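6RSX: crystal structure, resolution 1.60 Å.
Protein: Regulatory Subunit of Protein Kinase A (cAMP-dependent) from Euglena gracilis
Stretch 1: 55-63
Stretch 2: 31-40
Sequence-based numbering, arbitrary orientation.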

ATOM      1  N   VAL A  55     -19.649   3.353 -10.536  1.00 44.04           N
ATOM      2  CA  VAL A  55     -19.047   3.610 -11.841  1.00 41.65           C
ATOM      3  C   VAL A  55     -18.063   2.501 -12.196  1.00 39.72           C
ATOM      4  O   VAL A  55     -18.039   2.007 -13.329  1.00 38.38           O
ATOM      5  CB  VAL A  55     -18.364   4.987 -11.855  1.00 46.18           C
ATOM      6  CG1 VAL A  55     -17.605   5.174 -13.146  1.00 43.28           C
ATOM      7  CG2 VAL A  55     -19.386   6.091 -11.664  1.00 48.83           C
ATOM      8  N   VAL A  56     -17.236   2.098 -11.230  1.00 42.34           N
ATOM      9  CA  VAL A  56     -16.293   1.014 -11.475  1.00 38.38           C
ATOM     10  C   VAL A  56     -17.036  -0.245 -11.900  1.00 35.86           C
ATOM     11  O   VAL A  56     -16.697  -0.869 -12.904  1.00 36.03           O
ATOM     12  CB  VAL A  56     -15.430   0.768 -10.227  1.00 39.33           C
ATOM     13  CG1 VAL A  56     -14.555  -0.477 -10.430  1.00 38.93           C
ATOM     14  CG2 VAL A  56     -14.585   1.974  -9.929  1.00 39.16           C
ATOM     15  N   TYR A  57     -18.087  -0.629 -11.153  1.00 36.53           N
ATOM     16  CA  TYR A  57     -18.727  -1.905 -11.432  1.00 39.84           C
ATOM     17  C   TYR A  57     -19.461  -1.915 -12.755  1.00 38.89           C
ATOM     18  O   TYR A  57     -19.705  -3.001 -13.300  1.00 41.37           O
ATOM     19  CB  TYR A  57     -19.708  -2.286 -10.333  1.00 42.00           C
ATOM     20  CG  TYR A  57     -19.054  -2.488  -8.999  1.00 40.23           C
ATOM     21  CD1 TYR A  57     -17.856  -3.186  -8.886  1.00 38.38           C
ATOM     22  CD2 TYR A  57     -19.626  -1.961  -7.852  1.00 46.08           C
ATOM     23  CE1 TYR A  57     -17.254  -3.376  -7.625  1.00 44.91           C
ATOM     24  CE2 TYR A  57     -19.031  -2.152  -6.591  1.00 48.23           C
ATOM     25  CZ  TYR A  57     -17.853  -2.849  -6.494  1.00 47.06           C
ATOM     26  OH  TYR A  57     -17.278  -3.026  -5.247  1.00 54.92           O
ATOM     27  N   SER A  58     -19.858  -0.751 -13.268  1.00 40.46           N
ATOM     28  CA  SER A  58     -20.508  -0.714 -14.565  1.00 37.35           C
ATOM     29  C   SER A  58     -19.541  -0.460 -15.722  1.00 40.10           C
ATOM     30  O   SER A  58     -19.881  -0.785 -16.867  1.00 40.36           O
ATOM     31  CB  SER A  58     -21.623   0.354 -14.570  1.00 44.92           C
ATOM     32  OG  SER A  58     -21.106   1.677 -14.512  1.00 47.25           O
ATOM     33  N   SER A  59     -18.349   0.081 -15.446  1.00 37.41           N
ATOM     34  CA  SER A  59     -17.404   0.504 -16.473  1.00 36.89           C
ATOM     35  C   SER A  59     -16.246  -0.459 -16.707  1.00 36.35           C
ATOM     36  O   SER A  59     -15.737  -0.519 -17.831  1.00 38.03           O
ATOM     37  CB  SER A  59     -16.807   1.879 -16.116  1.00 38.89           C
ATOM     38  OG  SER A  59     -17.818   2.889 -16.061  1.00 44.24           O
ATOM     39  N   MET A  60     -15.762  -1.179 -15.686  1.00 36.41           N
ATOM     40  CA  MET A  60     -14.574  -1.995 -15.931  1.00 32.37           C
ATOM     41  C   MET A  60     -14.854  -3.059 -16.984  1.00 30.91           C
ATOM     42  O   MET A  60     -15.959  -3.611 -17.065  1.00 35.28           O
ATOM     43  CB  MET A  60     -14.084  -2.652 -14.629  1.00 34.70           C
ATOM     44  CG  MET A  60     -13.152  -1.764 -13.897  1.00 39.96           C
ATOM     45  SD  MET A  60     -12.382  -2.591 -12.505  1.00 41.23           S
ATOM     46  CE  MET A  60     -10.671  -2.170 -12.871  1.00 48.03           C
ATOM     47  N   PHE A  61     -13.855  -3.347 -17.806  1.00 31.51           N
ATOM     48  CA  PHE A  61     -13.977  -4.344 -18.854  1.00 34.01           C
ATOM     49  C   PHE A  61     -12.819  -5.346 -18.806  1.00 35.76           C
ATOM     50  O   PHE A  61     -11.731  -5.065 -18.283  1.00 32.45           O
ATOM     51  CB  PHE A  61     -14.041  -3.693 -20.250  1.00 34.34           C
ATOM     52  CG  PHE A  61     -12.889  -2.763 -20.572  1.00 32.04           C
ATOM     53  CD1 PHE A  61     -12.890  -1.439 -20.125  1.00 37.44           C
ATOM     54  CD2 PHE A  61     -11.834  -3.203 -21.337  1.00 37.74           C
ATOM     55  CE1 PHE A  61     -11.822  -0.559 -20.449  1.00 37.12           C
ATOM     56  CE2 PHE A  61     -10.767  -2.337 -21.672  1.00 43.93           C
ATOM     57  CZ  PHE A  61     -10.773  -1.021 -21.232  1.00 35.66           C
ATOM     58  N   GLU A  62     -13.066  -6.512 -19.405  1.00 37.30           N
ATOM     59  CA  GLU A  62     -12.115  -7.634 -19.366  1.00 36.82           C
ATOM     60  C   GLU A  62     -11.086  -7.500 -20.478  1.00 39.57           C
ATOM     61  O   GLU A  62     -11.398  -7.074 -21.602  1.00 37.22           O
ATOM     62  CB  GLU A  62     -12.843  -8.969 -19.536  1.00 45.05           C
ATOM     63  CG  GLU A  62     -13.852  -9.268 -18.478  1.00 45.76           C
ATOM     64  CD  GLU A  62     -14.594 -10.584 -18.730  1.00 55.40           C
ATOM     65  OE1 GLU A  62     -15.844 -10.566 -18.759  1.00 62.16           O
ATOM     66  OE2 GLU A  62     -13.925 -11.629 -18.906  1.00 49.80           O
ATOM     67  N   LYS A  63      -9.851  -7.844 -20.159  1.00 33.75           N
ATOM     68  CA  LYS A  63      -8.783  -7.971 -21.140  1.00 33.09           C
ATOM     69  C   LYS A  63      -8.011  -9.230 -20.784  1.00 37.52           C
ATOM     70  O   LYS A  63      -7.801  -9.482 -19.607  1.00 35.90           O
ATOM     71  CB  LYS A  63      -7.809  -6.815 -21.087  1.00 34.31           C
ATOM     72  CG  LYS A  63      -6.850  -6.787 -22.267  1.00 45.31           C
ATOM     73  CD  LYS A  63      -6.019  -5.482 -22.283  1.00 56.39           C
ATOM     74  CE  LYS A  63      -6.328  -4.597 -23.512  1.00 55.52           C
ATOM     75  NZ  LYS A  63      -7.795  -4.544 -23.887  1.00 60.46           N
TER
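Stretch 2 (31-40) TKARIEKCLR

Stretch 2 is helical from Thr 31 to Leu 39, in a helix that begins earlier in the chain, with backbone hydrogen bonds such as Ile 35 N to Thr 31 O and Leu 39 N to Ile 35 O, both 2.8 Å; Arg 40 is the first residue to leave helical phi/psi. It packs on a segment of mixed conformation: helix from Val 55 to Ser 59, also begun earlier, a break at Met 60 (phi/psi -62/144), then strand from Phe 61 to Lys 63, which continues later. The two helix axes approach to 9.3 Å, and their N-to-C directions differ by 112°, so the helices cross steeply. The backbones come nearest at Tyr 57 and Lys 32, whose CA atoms lie 5.3 Å apart, and the contact buries 464 Å² in all.

Tyr 57 carries the largest share, 131 Å². Its CA-to-CB bond points toward stretch 2, and with chi1 in the m well (-63°) and chi2 of -43° the ring meets Lys 32 with a face and Ile 35 with an edge. Over that face, Lys 32 CG sits 3.8 Å from the ring centroid and only 16° off the normal, a CH-pi contact, with CG to Tyr 57 CD2 at 3.7 Å. The CA-to-CB bond of Lys 32 points sideways, and all four chi angles are t, so the chain is extended with CG over the ring. At the ring edge, Ile 35 CG2 lies 3.8 Å from Tyr 57 CD1. Farther out, Tyr 57 OH comes within 3.0 Å of Glu 36 CG, a short approach to a carbon. Glu 36, m at chi1 and t at chi2, starts sideways but brings its end nearer to stretch 1.

Ile 35 and Leu 39, one helical turn apart, both point toward stretch 1 with chi1 m and chi2 t. Val 56, at chi1 t, has CG1 facing both, 4.4 Å from Ile 35 CG2 and 3.8 Å from Leu 39 CD1. Met 60, m then t, brings SD to 4.0 Å from Ile 35 CG2, so this single methyl touches three side chains. Both Leu 39 methyls, CD1 and CD2, lie about 4.3 Å from Met 60 SD.

The polar contact comes from the strand. Glu 62 (chi1 m, chi2 t) points toward the helix, whereas Arg 34 leaves it sideways and reaches across through t values at chi1 to chi3. Arg 34 NH2 and Glu 62 OE2 form a salt bridge at 3.2 Å, with the carboxylate oxygen near the guanidinium plane. The hydrogen bond within it is weak, its N-H...acceptor angle being 142°.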

ATOM      1  N   THR A  31     -21.371  -9.714 -12.454  1.00 44.34           N
ATOM      2  CA  THR A  31     -20.134  -9.029 -12.792  1.00 40.34           C
ATOM      3  C   THR A  31     -19.653  -8.170 -11.640  1.00 41.70           C
ATOM      4  O   THR A  31     -18.456  -8.128 -11.347  1.00 40.38           O
ATOM      5  CB  THR A  31     -20.354  -8.178 -14.040  1.00 41.83           C
ATOM      6  OG1 THR A  31     -21.027  -8.988 -15.007  1.00 47.47           O
ATOM      7  CG2 THR A  31     -19.035  -7.734 -14.592  1.00 39.41           C
ATOM      8  N   LYS A  32     -20.569  -7.472 -10.966  1.00 41.93           N
ATOM      9  CA  LYS A  32     -20.163  -6.697  -9.806  1.00 37.67           C
ATOM     10  C   LYS A  32     -19.466  -7.596  -8.788  1.00 41.17           C
ATOM     11  O   LYS A  32     -18.399  -7.254  -8.272  1.00 37.25           O
ATOM     12  CB  LYS A  32     -21.372  -6.001  -9.182  1.00 43.03           C
ATOM     13  CG  LYS A  32     -21.078  -5.353  -7.833  1.00 46.13           C
ATOM     14  CD  LYS A  32     -22.245  -4.518  -7.303  1.00 47.67           C
ATOM     15  CE  LYS A  32     -22.056  -4.176  -5.810  1.00 61.06           C
ATOM     16  NZ  LYS A  32     -22.939  -3.084  -5.323  1.00 63.53           N
ATOM     17  N   ALA A  33     -20.043  -8.763  -8.525  1.00 40.17           N
ATOM     18  CA  ALA A  33     -19.438  -9.647  -7.527  1.00 45.92           C
ATOM     19  C   ALA A  33     -18.046 -10.070  -7.969  1.00 43.49           C
ATOM     20  O   ALA A  33     -17.099 -10.074  -7.173  1.00 41.96           O
ATOM     21  CB  ALA A  33     -20.329 -10.869  -7.283  1.00 47.04           C
ATOM     22  N   ARG A  34     -17.912 -10.416  -9.243  1.00 37.43           N
ATOM     23  CA  ARG A  34     -16.632 -10.815  -9.802  1.00 40.51           C
ATOM     24  C   ARG A  34     -15.594  -9.698  -9.717  1.00 41.92           C
ATOM     25  O   ARG A  34     -14.442  -9.931  -9.323  1.00 40.42           O
ATOM     26  CB  ARG A  34     -16.851 -11.250 -11.242  1.00 42.00           C
ATOM     27  CG  ARG A  34     -15.629 -11.757 -11.880  1.00 39.22           C
ATOM     28  CD  ARG A  34     -15.914 -12.387 -13.239  1.00 42.10           C
ATOM     29  NE  ARG A  34     -14.661 -12.517 -13.988  1.00 43.10           N
ATOM     30  CZ  ARG A  34     -14.585 -12.620 -15.305  1.00 43.00           C
ATOM     31  NH1 ARG A  34     -15.701 -12.593 -16.049  1.00 48.15           N
ATOM     32  NH2 ARG A  34     -13.397 -12.692 -15.898  1.00 40.96           N
ATOM     33  N   ILE A  35     -15.971  -8.472 -10.088  1.00 39.64           N
ATOM     34  CA  ILE A  35     -15.034  -7.364  -9.958  1.00 37.71           C
ATOM     35  C   ILE A  35     -14.660  -7.141  -8.501  1.00 39.76           C
ATOM     36  O   ILE A  35     -13.476  -6.966  -8.162  1.00 40.13           O
ATOM     37  CB  ILE A  35     -15.630  -6.101 -10.616  1.00 36.31           C
ATOM     38  CG1 ILE A  35     -15.698  -6.321 -12.113  1.00 36.13           C
ATOM     39  CG2 ILE A  35     -14.797  -4.886 -10.264  1.00 40.66           C
ATOM     40  CD1 ILE A  35     -16.594  -5.291 -12.839  1.00 36.32           C
ATOM     41  N   GLU A  36     -15.658  -7.173  -7.604  1.00 40.09           N
ATOM     42  CA  GLU A  36     -15.386  -6.994  -6.183  1.00 45.06           C
ATOM     43  C   GLU A  36     -14.360  -8.001  -5.684  1.00 39.97           C
ATOM     44  O   GLU A  36     -13.473  -7.649  -4.900  1.00 40.88           O
ATOM     45  CB  GLU A  36     -16.676  -7.119  -5.370  1.00 46.51           C
ATOM     46  CG  GLU A  36     -17.673  -6.013  -5.591  1.00 59.60           C
ATOM     47  CD  GLU A  36     -18.948  -6.222  -4.791  1.00 74.07           C
ATOM     48  OE1 GLU A  36     -19.003  -7.176  -3.983  1.00 81.36           O
ATOM     49  OE2 GLU A  36     -19.898  -5.432  -4.975  1.00 81.41           O
ATOM     50  N   LYS A  37     -14.465  -9.257  -6.129  1.00 38.23           N
ATOM     51  CA  LYS A  37     -13.518 -10.287  -5.674  1.00 39.85           C
ATOM     52  C   LYS A  37     -12.101  -9.925  -6.077  1.00 38.60           C
ATOM     53  O   LYS A  37     -11.146 -10.063  -5.293  1.00 37.90           O
ATOM     54  CB  LYS A  37     -13.893 -11.641  -6.280  1.00 53.08           C
ATOM     55  CG  LYS A  37     -14.740 -12.542  -5.389  1.00 59.32           C
ATOM     56  CD  LYS A  37     -15.561 -13.526  -6.236  1.00 62.81           C
ATOM     57  CE  LYS A  37     -14.672 -14.424  -7.089  1.00 64.74           C
ATOM     58  NZ  LYS A  37     -13.856 -15.417  -6.321  1.00 56.14           N
ATOM     59  N   CYS A  38     -11.959  -9.450  -7.312  1.00 40.22           N
ATOM     60  CA  CYS A  38     -10.667  -9.041  -7.830  1.00 39.37           C
ATOM     61  C   CYS A  38     -10.141  -7.806  -7.090  1.00 38.06           C
ATOM     62  O   CYS A  38      -8.968  -7.762  -6.712  1.00 39.93           O
ATOM     63  CB  CYS A  38     -10.817  -8.816  -9.342  1.00 41.57           C
ATOM     64  SG  CYS A  38      -9.379  -8.174 -10.173  1.00 41.64           S
ATOM     65  N   LEU A  39     -10.997  -6.809  -6.831  1.00 38.36           N
ATOM     66  CA  LEU A  39     -10.564  -5.538  -6.251  1.00 37.59           C
ATOM     67  C   LEU A  39     -10.364  -5.585  -4.746  1.00 44.95           C
ATOM     68  O   LEU A  39      -9.827  -4.629  -4.170  1.00 38.11           O
ATOM     69  CB  LEU A  39     -11.570  -4.434  -6.577  1.00 41.21           C
ATOM     70  CG  LEU A  39     -11.821  -4.177  -8.072  1.00 42.34           C
ATOM     71  CD1 LEU A  39     -12.672  -2.949  -8.214  1.00 44.08           C
ATOM     72  CD2 LEU A  39     -10.535  -4.011  -8.905  1.00 37.76           C
ATOM     73  N   ARG A  40     -10.768  -6.673  -4.095  1.00 43.27           N
ATOM     74  CA  ARG A  40     -10.582  -6.765  -2.664  1.00 45.39           C
ATOM     75  C   ARG A  40      -9.091  -6.639  -2.374  1.00 45.34           C
ATOM     76  O   ARG A  40      -8.243  -7.233  -3.059  1.00 54.62           O
ATOM     77  CB  ARG A  40     -11.157  -8.089  -2.148  1.00 50.80           C
ATOM     78  CG  ARG A  40     -11.275  -8.204  -0.630  1.00 53.17           C
ATOM     79  CD  ARG A  40     -12.135  -9.410  -0.284  1.00 67.26           C
ATOM     80  NE  ARG A  40     -13.391  -9.406  -1.045  1.00 69.82           N
ATOM     81  CZ  ARG A  40     -14.337 -10.342  -0.967  1.00 77.74           C
ATOM     82  NH1 ARG A  40     -14.188 -11.379  -0.149  1.00 83.06           N
ATOM     83  NH2 ARG A  40     -15.441 -10.238  -1.709  1.00 77.02           N
TER